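PDB 1I4U: crustacyanin-C1 subunit, which binds the carotenoid astaxanthin, giving the lobster carapace its blue colour, as one of the lipocalin subunits that assemble into crustacyanin. Local coordinates for residues S94-Y97 / F101-P104; L108-D111 / Y115-L118; P4-P9 / L40-Y45. All blocks are in the same frame, centred on the assembly; numbering follows the deposited sequence.

Contact 1 of 3, residues S94-Y97 / F101-P104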
loop_
_atom_site.group_PDB
_atom_site.type_symbol
_atom_site.label_atom_id
_atom_site.label_comp_id
_atom_site.label_asym_id
_atom_site.label_seq_id
_atom_site.Cartn_x
_atom_site.Cartn_y
_atom_site.Cartn_z
ATOM N N SER A 94 1.415 3.498 9.873
ATOM C CA SER A 94 0.921 3.431 8.512
ATOM C C SER A 94 0.512 4.819 8.033
ATOM O O SER A 94 -0.175 5.518 8.743
ATOM C CB SER A 94 -0.319 2.573 8.419
ATOM O OG SER A 94 -0.056 1.236 8.808
ATOM N N ILE A 95 0.984 5.184 6.851
ATOM C CA ILE A 95 0.539 6.421 6.227
ATOM C C ILE A 95 -0.470 6.003 5.165
ATOM O O ILE A 95 -0.210 5.109 4.333
ATOM C CB ILE A 95 1.698 7.219 5.622
ATOM C CG1 ILE A 95 1.184 8.531 5.029
ATOM C CG2 ILE A 95 2.483 6.466 4.559
ATOM C CD1 ILE A 95 0.949 9.645 5.938
ATOM N N ASP A 96 -1.645 6.601 5.207
ATOM C CA ASP A 96 -2.793 6.236 4.376
ATOM C C ASP A 96 -3.377 7.494 3.755
ATOM O O ASP A 96 -3.416 8.519 4.421
ATOM C CB ASP A 96 -3.815 5.498 5.247
ATOM C CG ASP A 96 -4.800 4.609 4.524
ATOM O OD1 ASP A 96 -4.892 4.674 3.280
ATOM O OD2 ASP A 96 -5.510 3.860 5.267
ATOM N N TYR A 97 -3.820 7.443 2.509
ATOM C CA TYR A 97 -4.427 8.557 1.841
ATOM C C TYR A 97 -5.697 8.124 1.158
ATOM O O TYR A 97 -5.841 6.985 0.684
ATOM C CB TYR A 97 -3.493 9.203 0.781
ATOM C CG TYR A 97 -2.551 10.184 1.461
ATOM C CD1 TYR A 97 -1.389 9.806 2.097
ATOM C CD2 TYR A 97 -2.834 11.535 1.482
ATOM C CE1 TYR A 97 -0.539 10.736 2.720
ATOM C CE2 TYR A 97 -2.009 12.461 2.081
ATOM C CZ TYR A 97 -0.861 12.076 2.689
ATOM O OH TYR A 97 -0.039 12.985 3.315
ATOM N N PHE A 101 -3.141 3.366 -1.713
ATOM C CA PHE A 101 -2.596 2.331 -0.822
ATOM C C PHE A 101 -2.180 2.999 0.508
ATOM O O PHE A 101 -2.071 4.232 0.658
ATOM C CB PHE A 101 -1.378 1.661 -1.426
ATOM C CG PHE A 101 -1.604 0.589 -2.501
ATOM C CD1 PHE A 101 -2.780 0.452 -3.243
ATOM C CD2 PHE A 101 -0.613 -0.343 -2.806
ATOM C CE1 PHE A 101 -2.925 -0.538 -4.220
ATOM C CE2 PHE A 101 -0.734 -1.327 -3.773
ATOM C CZ PHE A 101 -1.920 -1.467 -4.500
ATOM N N ALA A 102 -1.917 2.221 1.533
ATOM C CA ALA A 102 -1.307 2.613 2.785
ATOM C C ALA A 102 0.048 1.926 2.871
ATOM O O ALA A 102 0.219 0.822 2.358
ATOM C CB ALA A 102 -2.116 2.283 4.050
ATOM N N ALA A 103 0.999 2.574 3.550
ATOM C CA ALA A 103 2.352 2.038 3.601
ATOM C C ALA A 103 2.999 2.262 4.940
ATOM O O ALA A 103 2.592 3.203 5.646
ATOM C CB ALA A 103 3.227 2.749 2.579
ATOM N N PRO A 104 3.997 1.468 5.274
ATOM C CA PRO A 104 4.715 1.804 6.510
ATOM C C PRO A 104 5.450 3.129 6.342
ATOM O O PRO A 104 5.919 3.465 5.258
ATOM C CB PRO A 104 5.772 0.726 6.601
ATOM C CG PRO A 104 5.914 0.186 5.229
ATOM C CD PRO A 104 4.538 0.306 4.591
HETATM O O HOH W 1 -0.224 6.259 1.369
#
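Ile95 and Ala103 face each other as a hydrogen-bonded antiparallel pair, Ile95 N giving to Ala103 O at 2.8 Å and Ala103 N answering to Ile95 O at 2.9 Å. They tie strand 93-97 to strand 102-110, consecutive strands of the lipocalin barrel, just short of the turn that joins them. Toward that turn the strands part: Tyr97 N lies too far from Phe101 O to bond, and a water takes over, donating both to Phe101 O and to Ile95 O. The carbonyl oxygen of Ile95 thus accepts two hydrogen bonds, with the CA-H of Ala102 closing in besides, Ala102 CA lying 3.1 Å from Ile95 O.

On the face of the sheet that carries Asp96 and Ala102, Asp96 can be followed outward. Its CB rests 3.8 Å from Ala102 CB. With CG anti to the backbone N (chi1 -158°), the carboxylate is laid alongside the same methyl, Asp96 CG coming to 3.6 Å from Ala102 CB. OD1 stays beside that methyl, 3.7 Å from Ala102 CB, while OD2 is hydrogen-bonded to the hydroxyl of Tyr84 on strand 76-85. Ile95 works differently: its CG2 branch lies 3.4 Å from Ala103 O, and its longer branch leads away, the side chain packing on Leu83 and Ile65.

The backbone supplies the hydrogen bonds across the pair, while the side chains add van der Waals touches. Tyr97 N, buried with no partner in the model, is the local price of the opening strands, while the bridging water gives Phe101 O a donor and Ile95 O a second one.

Contact 2 of 3, residues L108-D111 / Y115-L118; sequences LETD and YACL
Tyr115 reaches across the hairpin to three successive residues of the facing strand end. Tyr115 OH donates to Glu109 OE2 at 2.6 Å, using the anti lone pair of the carboxylate, whose plane stands steeply to the ring. Tyr115 O accepts from Thr110 OG1 at 2.7 Å and, weakly, from Asp111 N. Tyr115 N gives a nearly straight bond to Asp111 OD1 (3.0 Å, 167°), meeting that oxygen on the syn side but out of the carboxylate plane. A first torsion of 73° sets the Tyr115 ring between its own N and carbonyl carbon and turns it toward strand 102-110, where Asp111 N lies over one ring face, toward the rim. The Asp111 carboxylate comes in at an angle, its CG 3.3 Å from Tyr115 CE1.

Further from the turn, Cys117 N bonds to Glu109 O at 2.8 Å, and Leu108 N bonds to Cys117 O at the same length. Leu108 and Glu109 both face Cys117, a classic beta bulge.

The turn itself positions these groups: Asp111 OD1 also accepts from Asn114 N, and Thr110 OG1 from Tyr112 N. Outside, helix 144-156 packs on the hairpin. Cys117 is joined to Cys150 of that helix by a disulfide, and Lys149 touches both Glu109 and Tyr115. A phenylalanine in place of Tyr115 would keep the ring but is likely to leave Glu109 OE2 without its hydroxyl mate and the Glu109 carboxylate freer to turn.

The short bond from Tyr115 OH, and perhaps the nearby Lys149, would tend to favour an ionised Glu109. The disulfide ties this hairpin covalently to the helix, with side-chain packing beside it.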
loop_
_atom_site.group_PDB
_atom_site.type_symbol
_atom_site.label_atom_id
_atom_site.label_comp_id
_atom_site.label_asym_id
_atom_site.label_seq_id
_atom_site.Cartn_x
_atom_site.Cartn_y
_atom_site.Cartn_z
ATOM N N LEU A 108 12.923 8.054 10.714
ATOM C CA LEU A 108 14.295 7.609 11.000
ATOM C C LEU A 108 14.987 8.530 11.996
ATOM O O LEU A 108 15.837 8.105 12.787
ATOM C CB LEU A 108 15.096 7.650 9.711
ATOM C CG LEU A 108 15.084 6.512 8.753
ATOM C CD1 LEU A 108 16.170 6.729 7.703
ATOM C CD2 LEU A 108 15.302 5.162 9.434
ATOM N N GLU A 109 14.658 9.817 11.934
ATOM C CA GLU A 109 15.285 10.825 12.784
ATOM C C GLU A 109 14.444 12.105 12.665
ATOM O O GLU A 109 14.009 12.480 11.579
ATOM C CB GLU A 109 16.723 11.123 12.387
ATOM C CG GLU A 109 17.473 12.037 13.361
ATOM C CD GLU A 109 18.934 12.238 12.982
ATOM O OE1 GLU A 109 19.617 11.249 12.695
ATOM O OE2 GLU A 109 19.392 13.405 12.944
ATOM N N THR A 110 14.247 12.761 13.805
ATOM C CA THR A 110 13.632 14.074 13.812
ATOM C C THR A 110 14.075 14.845 15.065
ATOM O O THR A 110 14.330 14.224 16.096
ATOM C CB THR A 110 12.113 14.012 13.748
ATOM O OG1 THR A 110 11.546 15.336 13.667
ATOM C CG2 THR A 110 11.524 13.371 14.989
ATOM N N ASP A 111 14.124 16.149 14.946
ATOM C CA ASP A 111 14.270 17.022 16.119
ATOM C C ASP A 111 12.967 17.746 16.415
ATOM O O ASP A 111 13.007 18.626 17.295
ATOM C CB ASP A 111 15.441 17.990 15.979
ATOM C CG ASP A 111 15.186 19.115 15.001
ATOM O OD1 ASP A 111 14.183 19.034 14.273
ATOM O OD2 ASP A 111 16.019 20.056 14.982
ATOM N N TYR A 115 13.505 19.498 11.414
ATOM C CA TYR A 115 13.544 18.527 10.330
ATOM C C TYR A 115 12.980 17.198 10.746
ATOM O O TYR A 115 12.975 16.867 11.922
ATOM C CB TYR A 115 15.028 18.373 9.874
ATOM C CG TYR A 115 15.870 17.609 10.843
ATOM C CD1 TYR A 115 16.416 18.250 11.952
ATOM C CD2 TYR A 115 16.104 16.250 10.693
ATOM C CE1 TYR A 115 17.189 17.573 12.858
ATOM C CE2 TYR A 115 16.869 15.573 11.607
ATOM C CZ TYR A 115 17.402 16.229 12.683
ATOM O OH TYR A 115 18.177 15.593 13.643
ATOM N N ALA A 116 12.671 16.389 9.723
ATOM C CA ALA A 116 12.360 14.990 9.880
ATOM C C ALA A 116 12.850 14.222 8.648
ATOM O O ALA A 116 12.807 14.725 7.512
ATOM C CB ALA A 116 10.887 14.726 10.103
ATOM N N CYS A 117 13.369 13.016 8.896
ATOM C CA CYS A 117 13.875 12.132 7.870
ATOM C C CYS A 117 12.953 10.897 7.877
ATOM O O CYS A 117 12.926 10.182 8.875
ATOM C CB CYS A 117 15.314 11.729 8.151
ATOM S SG CYS A 117 16.408 13.027 8.822
ATOM N N LEU A 118 12.223 10.706 6.778
ATOM C CA LEU A 118 11.178 9.665 6.718
ATOM C C LEU A 118 11.517 8.590 5.719
ATOM O O LEU A 118 12.137 8.862 4.674
ATOM C CB LEU A 118 9.858 10.301 6.322
ATOM C CG LEU A 118 9.457 11.558 7.125
ATOM C CD1 LEU A 118 8.107 12.064 6.579
ATOM C CD2 LEU A 118 9.491 11.289 8.599
#

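Contact 3 of 3, residues P4-P9 / L40-Y45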
loop_
_atom_site.group_PDB
_atom_site.type_symbol
_atom_site.label_atom_id
_atom_site.label_comp_id
_atom_site.label_asym_id
_atom_site.label_seq_id
_atom_site.Cartn_x
_atom_site.Cartn_y
_atom_site.Cartn_z
ATOM N N PRO A 4 13.286 0.831 -12.873
ATOM C CA PRO A 4 13.255 2.120 -12.166
ATOM C C PRO A 4 14.301 2.150 -11.048
ATOM O O PRO A 4 14.622 1.145 -10.390
ATOM C CB PRO A 4 11.835 2.219 -11.607
ATOM C CG PRO A 4 11.060 1.228 -12.411
ATOM C CD PRO A 4 12.013 0.120 -12.817
ATOM N N ASP A 5 14.833 3.340 -10.820
ATOM C CA ASP A 5 15.891 3.478 -9.799
ATOM C C ASP A 5 15.367 3.345 -8.386
ATOM O O ASP A 5 16.151 3.344 -7.420
ATOM C CB ASP A 5 16.592 4.830 -10.019
ATOM C CG ASP A 5 15.713 6.042 -9.967
ATOM O OD1 ASP A 5 14.605 6.069 -9.408
ATOM O OD2 ASP A 5 16.119 7.063 -10.542
ATOM N N PHE A 6 14.076 3.199 -8.181
ATOM C CA PHE A 6 13.517 2.912 -6.855
ATOM C C PHE A 6 13.182 1.427 -6.700
ATOM O O PHE A 6 12.577 1.066 -5.660
ATOM C CB PHE A 6 12.356 3.838 -6.527
ATOM C CG PHE A 6 11.222 3.783 -7.539
ATOM C CD1 PHE A 6 10.267 2.784 -7.503
ATOM C CD2 PHE A 6 11.150 4.731 -8.543
ATOM C CE1 PHE A 6 9.251 2.684 -8.426
ATOM C CE2 PHE A 6 10.123 4.651 -9.488
ATOM C CZ PHE A 6 9.190 3.631 -9.434
ATOM N N VAL A 7 13.540 0.598 -7.660
ATOM C CA VAL A 7 13.428 -0.844 -7.506
ATOM C C VAL A 7 14.851 -1.389 -7.371
ATOM O O VAL A 7 15.630 -1.371 -8.307
ATOM C CB VAL A 7 12.684 -1.482 -8.686
ATOM C CG1 VAL A 7 12.582 -2.983 -8.512
ATOM C CG2 VAL A 7 11.289 -0.867 -8.829
ATOM N N VAL A 8 15.221 -1.874 -6.192
ATOM C CA VAL A 8 16.599 -2.073 -5.800
ATOM C C VAL A 8 16.839 -3.518 -5.440
ATOM O O VAL A 8 16.030 -4.088 -4.673
ATOM C CB VAL A 8 16.951 -1.162 -4.585
ATOM C CG1 VAL A 8 18.395 -1.354 -4.116
ATOM C CG2 VAL A 8 16.656 0.293 -4.907
ATOM N N PRO A 9 17.893 -4.177 -5.898
ATOM C CA PRO A 9 18.142 -5.553 -5.433
ATOM C C PRO A 9 18.245 -5.649 -3.918
ATOM O O PRO A 9 18.699 -4.723 -3.254
ATOM C CB PRO A 9 19.499 -5.897 -6.038
ATOM C CG PRO A 9 19.515 -5.036 -7.276
ATOM C CD PRO A 9 18.906 -3.717 -6.872
ATOM N N LEU A 40 12.716 14.451 -1.837
ATOM C CA LEU A 40 12.273 13.057 -1.810
ATOM C C LEU A 40 12.977 12.277 -2.919
ATOM O O LEU A 40 13.388 12.862 -3.916
ATOM C CB LEU A 40 10.750 12.912 -1.914
ATOM C CG LEU A 40 10.125 12.965 -3.279
ATOM C CD1 LEU A 40 8.638 12.615 -3.163
ATOM C CD2 LEU A 40 10.283 14.327 -3.940
ATOM N N THR A 41 13.086 10.950 -2.692
ATOM C CA THR A 41 13.565 10.071 -3.741
ATOM C C THR A 41 12.390 9.686 -4.636
ATOM O O THR A 41 11.241 9.732 -4.202
ATOM C CB THR A 41 14.271 8.814 -3.159
ATOM O OG1 THR A 41 13.355 8.024 -2.381
ATOM C CG2 THR A 41 15.420 9.192 -2.239
ATOM N N ASN A 42 12.672 9.367 -5.891
ATOM C CA ASN A 42 11.676 9.113 -6.935
ATOM C C ASN A 42 10.496 8.313 -6.439
ATOM O O ASN A 42 10.646 7.202 -5.957
ATOM C CB ASN A 42 12.411 8.373 -8.034
ATOM C CG ASN A 42 11.644 8.203 -9.301
ATOM O OD1 ASN A 42 10.552 8.743 -9.512
ATOM N ND2 ASN A 42 12.265 7.424 -10.174
ATOM N N ASN A 43 9.315 8.903 -6.507
ATOM C CA ASN A 43 8.119 8.337 -5.873
ATOM C C ASN A 43 7.003 8.439 -6.884
ATOM O O ASN A 43 6.579 9.527 -7.218
ATOM C CB ASN A 43 7.882 9.094 -4.562
ATOM C CG ASN A 43 6.720 8.503 -3.799
ATOM O OD1 ASN A 43 5.727 8.067 -4.392
ATOM N ND2 ASN A 43 6.885 8.444 -2.491
ATOM N N PRO A 44 6.545 7.318 -7.440
ATOM C CA PRO A 44 5.495 7.344 -8.485
ATOM C C PRO A 44 4.098 7.484 -7.905
ATOM O O PRO A 44 3.136 7.532 -8.646
ATOM C CB PRO A 44 5.692 5.951 -9.108
ATOM C CG PRO A 44 6.036 5.101 -7.922
ATOM C CD PRO A 44 6.995 5.953 -7.148
ATOM N N TYR A 45 3.983 7.568 -6.579
ATOM C CA TYR A 45 2.681 7.638 -5.906
ATOM C C TYR A 45 2.346 9.052 -5.477
ATOM O O TYR A 45 1.185 9.361 -5.274
ATOM C CB TYR A 45 2.684 6.740 -4.675
ATOM C CG TYR A 45 3.084 5.324 -4.960
ATOM C CD1 TYR A 45 2.258 4.477 -5.696
ATOM C CD2 TYR A 45 4.276 4.796 -4.505
ATOM C CE1 TYR A 45 2.639 3.170 -5.943
ATOM C CE2 TYR A 45 4.657 3.502 -4.742
ATOM C CZ TYR A 45 3.831 2.679 -5.468
ATOM O OH TYR A 45 4.236 1.388 -5.707
#
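Phe6 drops its ring against Asn42 and Pro44 from a type I beta turn, Pro4 to Val7, closed by a hydrogen bond from Val7 N to Pro4 O. The turn lies in the N-terminal arm of the lipocalin fold. Its partners belong to the loop that follows strand 33-41, the first strand of the barrel; in lipocalins this loop lies at the open end.

Two neighbours on the loop meet the ring in different ways. Pro44 lies over a face: its CD stands 4.1 Å from the Phe6 ring centroid, 18° off the normal, a CH-pi contact, and its CG reaches Phe6 CZ at 3.8 Å. Pro4 CB occupies the opposite face, so the ring sits between two prolines, one from each segment. Asn42 comes to the edge instead. Its ND2 lies in the ring plane, 3.3 Å from Phe6 CD2, with the amide turned almost perpendicular to the ring. The Phe6 side chain takes the position between its backbone N and carbonyl carbon (chi1 57°), which sends the ring toward the loop, while its carbonyl O is bonded to Ser130 OG on strand 128-137.

Asn42 and Asp5 supply the one hydrogen bond between the segments, where both side chains are exposed: Asn42 ND2 gives to Asp5 OD1 at 2.8 Å, with 171° at the hydrogen. The bond lies in the amide plane, though the carboxylate is turned nearly at right angles to it.

Behind Pro44 the loop turns against a neighbouring subunit, where Pro44 packs on Tyr124 and Tyr45 on Tyr45 of that chain. An Asx turn shapes this corner: Asn43 OD1 accepts Tyr45 N at 2.8 Å, the donor lying in the carbonyl plane.

How the contacts relate
All three contacts reach one antiparallel sheet, the curled wall of the lipocalin barrel. Contacts 1 and 2 share strand 102-110, which pairs with strand 93-97 near its start and with strand 115-123 near its end; their centres are about 18 Å apart, on opposite sides of the chain's centre. Contact 3 closes earlier in the chain and lies about 16 Å from contact 1 and 20 Å from contact 2, centre to centre, touching neither. Contacts 1 and 3 both meet the second subunit, whereas contact 2 turns to helix 144-156 within its own chain. Bound 2-methyl-2,4-pentanediol, probably from the crystallisation liquor, lies about 3 Å from the Tyr97 side chain and bonds Asn43 ND2, without identifying the astaxanthin site.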